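Local coordinates for outer membrane porin protein 32 (Delftia acidovorans, PDB 2FGQ) that forms trimeric, anion-selective channels through the bacterial outer membrane and binds malate inside the pore, at residues Asn72-Ser80 against Val88-Pro96. Residues are numbered along the deposited sequence; the frame is centred on the assembly and turned at random.
Sequences NFKRRSTVS and VRLGRDLVP. With MLT (D-malate), chain H.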
loop_
_atom_site.group_PDB
_atom_site.type_symbol
_atom_site.label_atom_id
_atom_site.label_comp_id
_atom_site.label_asym_id
_atom_site.label_seq_id
_atom_site.Cartn_x
_atom_site.Cartn_y
_atom_site.Cartn_z
ATOM N N ASN A 72 -1.883 4.081 0.690
ATOM C CA ASN A 72 -2.403 4.536 -0.585
ATOM C C ASN A 72 -1.924 5.968 -0.836
ATOM O O ASN A 72 -1.107 6.500 -0.078
ATOM C CB ASN A 72 -3.928 4.453 -0.549
ATOM C CG ASN A 72 -4.505 5.238 0.602
ATOM O OD1 ASN A 72 -4.198 6.416 0.741
ATOM N ND2 ASN A 72 -5.310 4.581 1.443
ATOM N N PHE A 73 -2.385 6.552 -1.933
ATOM C CA PHE A 73 -2.047 7.924 -2.305
ATOM C C PHE A 73 -3.310 8.803 -2.283
ATOM O O PHE A 73 -3.504 9.665 -3.133
ATOM C CB PHE A 73 -1.304 7.983 -3.636
ATOM C CG PHE A 73 0.033 7.301 -3.589
ATOM C CD1 PHE A 73 1.034 7.786 -2.760
ATOM C CD2 PHE A 73 0.277 6.166 -4.337
ATOM C CE1 PHE A 73 2.254 7.150 -2.693
ATOM C CE2 PHE A 73 1.519 5.517 -4.255
ATOM C CZ PHE A 73 2.493 6.035 -3.451
ATOM N N LYS A 74 -4.188 8.573 -1.303
ATOM C CA LYS A 74 -5.473 9.271 -1.273
ATOM C C LYS A 74 -5.379 10.745 -0.920
ATOM O O LYS A 74 -6.344 11.461 -1.150
ATOM C CB LYS A 74 -6.526 8.571 -0.427
ATOM C CG LYS A 74 -7.098 7.305 -1.057
ATOM C CD LYS A 74 -8.056 6.611 -0.093
ATOM C CE LYS A 74 -9.352 7.297 0.090
ATOM N NZ LYS A 74 -10.199 6.436 0.998
ATOM N N ARG A 75 -4.264 11.219 -0.375
ATOM C CA ARG A 75 -4.176 12.648 -0.034
ATOM C C ARG A 75 -4.026 13.457 -1.321
ATOM O O ARG A 75 -4.606 14.524 -1.458
ATOM C CB ARG A 75 -3.059 12.955 0.973
ATOM C CG ARG A 75 -3.420 12.437 2.360
ATOM C CD ARG A 75 -2.376 12.666 3.399
ATOM N NE ARG A 75 -1.943 14.061 3.439
ATOM C CZ ARG A 75 -2.634 15.047 4.000
ATOM N NH1 ARG A 75 -3.753 14.789 4.660
ATOM N NH2 ARG A 75 -2.173 16.296 3.939
ATOM N N ARG A 76 -3.216 12.983 -2.277
ATOM C CA ARG A 76 -3.055 13.703 -3.552
ATOM C C ARG A 76 -2.353 12.751 -4.522
ATOM O O ARG A 76 -1.374 12.056 -4.149
ATOM C CB ARG A 76 -2.146 14.910 -3.362
ATOM C CG ARG A 76 -1.939 15.754 -4.627
ATOM C CD ARG A 76 -1.381 17.098 -4.340
ATOM N NE ARG A 76 -0.919 17.750 -5.564
ATOM C CZ ARG A 76 -0.325 18.930 -5.594
ATOM N NH1 ARG A 76 -0.186 19.629 -4.469
ATOM N NH2 ARG A 76 0.123 19.416 -6.735
ATOM N N SER A 77 -2.843 12.686 -5.756
ATOM C CA SER A 77 -2.190 11.869 -6.772
ATOM C C SER A 77 -2.354 12.549 -8.103
ATOM O O SER A 77 -3.142 12.114 -8.938
ATOM C CB SER A 77 -2.760 10.445 -6.808
ATOM O OG SER A 77 -4.154 10.403 -7.036
ATOM N N THR A 78 -1.616 13.639 -8.286
ATOM C CA THR A 78 -1.823 14.505 -9.442
ATOM C C THR A 78 -0.653 14.525 -10.402
ATOM O O THR A 78 0.490 14.205 -10.074
ATOM C CB THR A 78 -2.069 15.978 -8.992
ATOM O OG1 THR A 78 -1.014 16.389 -8.091
ATOM C CG2 THR A 78 -3.388 16.096 -8.233
ATOM N N VAL A 79 -0.990 14.946 -11.612
ATOM C CA VAL A 79 -0.026 15.368 -12.620
ATOM C C VAL A 79 -0.493 16.739 -13.089
ATOM O O VAL A 79 -1.692 17.028 -13.116
ATOM C CB VAL A 79 0.096 14.315 -13.764
ATOM C CG1 VAL A 79 -1.254 14.005 -14.467
ATOM C CG2 VAL A 79 1.156 14.713 -14.791
ATOM N N SER A 80 0.470 17.586 -13.414
ATOM C CA SER A 80 0.131 18.979 -13.678
ATOM C C SER A 80 0.983 19.619 -14.740
ATOM O O SER A 80 2.079 19.184 -15.025
ATOM C CB SER A 80 0.269 19.826 -12.408
ATOM O OG SER A 80 1.594 19.748 -11.895
ATOM N N VAL A 88 -2.709 23.788 -13.884
ATOM C CA VAL A 88 -3.776 22.834 -14.070
ATOM C C VAL A 88 -3.311 21.491 -13.519
ATOM O O VAL A 88 -2.237 21.031 -13.853
ATOM C CB VAL A 88 -4.171 22.693 -15.549
ATOM C CG1 VAL A 88 -5.219 21.636 -15.715
ATOM C CG2 VAL A 88 -4.682 24.041 -16.079
ATOM N N ARG A 89 -4.142 20.877 -12.681
ATOM C CA ARG A 89 -3.858 19.551 -12.088
ATOM C C ARG A 89 -4.949 18.551 -12.416
ATOM O O ARG A 89 -6.141 18.886 -12.380
ATOM C CB ARG A 89 -3.827 19.652 -10.590
ATOM C CG ARG A 89 -2.891 20.617 -9.995
ATOM C CD ARG A 89 -2.927 20.529 -8.430
ATOM N NE ARG A 89 -2.233 21.627 -7.826
ATOM C CZ ARG A 89 -2.297 21.952 -6.556
ATOM N NH1 ARG A 89 -3.089 21.311 -5.678
ATOM N NH2 ARG A 89 -1.568 22.965 -6.152
ATOM N N LEU A 90 -4.527 17.327 -12.732
ATOM C CA LEU A 90 -5.428 16.199 -12.919
ATOM C C LEU A 90 -5.159 15.135 -11.880
ATOM O O LEU A 90 -4.018 14.691 -11.769
ATOM C CB LEU A 90 -5.193 15.513 -14.268
ATOM C CG LEU A 90 -5.723 16.040 -15.613
ATOM C CD1 LEU A 90 -6.003 17.438 -15.715
ATOM C CD2 LEU A 90 -5.000 15.454 -16.846
ATOM N N GLY A 91 -6.226 14.669 -11.227
ATOM C CA GLY A 91 -6.119 13.597 -10.262
ATOM C C GLY A 91 -6.728 13.930 -8.916
ATOM O O GLY A 91 -7.101 15.089 -8.595
ATOM N N ARG A 92 -6.828 12.922 -8.072
ATOM C CA ARG A 92 -7.357 13.109 -6.743
ATOM C C ARG A 92 -6.543 14.143 -5.947
ATOM O O ARG A 92 -5.311 14.127 -5.951
ATOM C CB ARG A 92 -7.347 11.798 -5.975
ATOM C CG ARG A 92 -8.029 12.011 -4.592
ATOM C CD ARG A 92 -8.318 10.789 -3.900
ATOM N NE ARG A 92 -8.714 11.012 -2.533
ATOM C CZ ARG A 92 -9.962 11.162 -2.125
ATOM N NH1 ARG A 92 -10.985 11.252 -2.974
ATOM N NH2 ARG A 92 -10.192 11.248 -0.833
ATOM N N ASP A 93 -7.246 15.039 -5.282
ATOM C CA ASP A 93 -6.613 16.097 -4.513
ATOM C C ASP A 93 -7.655 16.737 -3.644
ATOM O O ASP A 93 -8.872 16.482 -3.779
ATOM C CB ASP A 93 -6.076 17.118 -5.521
ATOM C CG ASP A 93 -5.010 18.039 -4.981
ATOM O OD1 ASP A 93 -4.604 18.015 -3.767
ATOM O OD2 ASP A 93 -4.505 18.876 -5.787
ATOM N N LEU A 94 -7.185 17.589 -2.764
ATOM C CA LEU A 94 -8.074 18.597 -2.174
ATOM C C LEU A 94 -8.813 19.369 -3.258
ATOM O O LEU A 94 -8.220 19.745 -4.269
ATOM C CB LEU A 94 -7.287 19.599 -1.321
ATOM C CG LEU A 94 -6.626 19.027 -0.067
ATOM C CD1 LEU A 94 -5.654 20.071 0.449
ATOM C CD2 LEU A 94 -7.666 18.701 0.941
ATOM N N VAL A 95 -10.110 19.562 -3.072
ATOM C CA VAL A 95 -10.844 20.437 -3.999
ATOM C C VAL A 95 -10.470 21.898 -3.688
ATOM O O VAL A 95 -10.004 22.187 -2.608
ATOM C CB VAL A 95 -12.380 20.222 -3.914
ATOM C CG1 VAL A 95 -12.713 18.791 -4.355
ATOM C CG2 VAL A 95 -12.943 20.523 -2.544
ATOM N N PRO A 96 -10.621 22.804 -4.664
ATOM C CA PRO A 96 -10.143 24.182 -4.433
ATOM C C PRO A 96 -10.770 24.856 -3.229
ATOM O O PRO A 96 -10.087 25.599 -2.538
ATOM C CB PRO A 96 -10.504 24.893 -5.737
ATOM C CG PRO A 96 -10.576 23.835 -6.732
ATOM C CD PRO A 96 -11.118 22.619 -6.041
HETATM C C1 MLT H . -5.229 17.557 5.101
HETATM O O1 MLT H . -4.603 17.276 6.250
HETATM O O2 MLT H . -4.616 18.138 4.110
HETATM C C2 MLT H . -6.673 17.303 4.870
HETATM O O3 MLT H . -7.065 16.095 5.468
HETATM C C3 MLT H . -7.453 18.520 5.344
HETATM C C4 MLT H . -6.743 19.731 4.774
HETATM O O4 MLT H . -5.438 19.818 4.660
HETATM O O5 MLT H . -7.392 20.744 4.355
HETATM O O HOH W 1 -3.291 12.044 -11.764
#
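R92 NE donates to K74 O at 2.8 Å, in the carbonyl plane on a lone pair; the extended R92 side chain, also salt-bridged to D128, thereby ties down the loop end. The site belongs to the hairpin of strands 76-83 and 86-90 in the 16-stranded porin barrel, after which the chain leaves the barrel wall through the short strand 93-94 toward helix 96-101. D93 OD2 takes one hydrogen bond, a 2.8 Å salt bridge from R89 NH1 to its syn lone pair; from across the contact R76 NE lies 3.8 Å from OD2, a long pairing of charges only, with the oxygen well out of that guanidinium plane. R76 reaches the carboxylate with CG anti to its backbone N (chi1 -179°) and an extended chain that runs alongside D93. Its guanidinium then lies flat on that of R89, centres 3.7 Å apart and planes at 14°; D93 probably offsets the like charges, and T78 OG1, a hydroxyl suited to accepting, lies in the guanidinium plane of R76 and accepts from NE at 2.9 Å. A leucine in place of R76 would probably leave T78 OG1 without this donor and the face of R89 without its stacked partner. Next door, R75 suits an anion channel: its NH1 and NH2 hold malate O1 and O2, while E58 pairs with NE. V79 and L90 form a hydrogen-bonded antiparallel pair, L90 N reaching V79 O at 2.9 Å. Regular pairing is interrupted at G91, where a side chain would strike S77 O and one water donates to both S77 O and L90 O; it is taken up again where S77 N donates to R92 O at 2.9 Å.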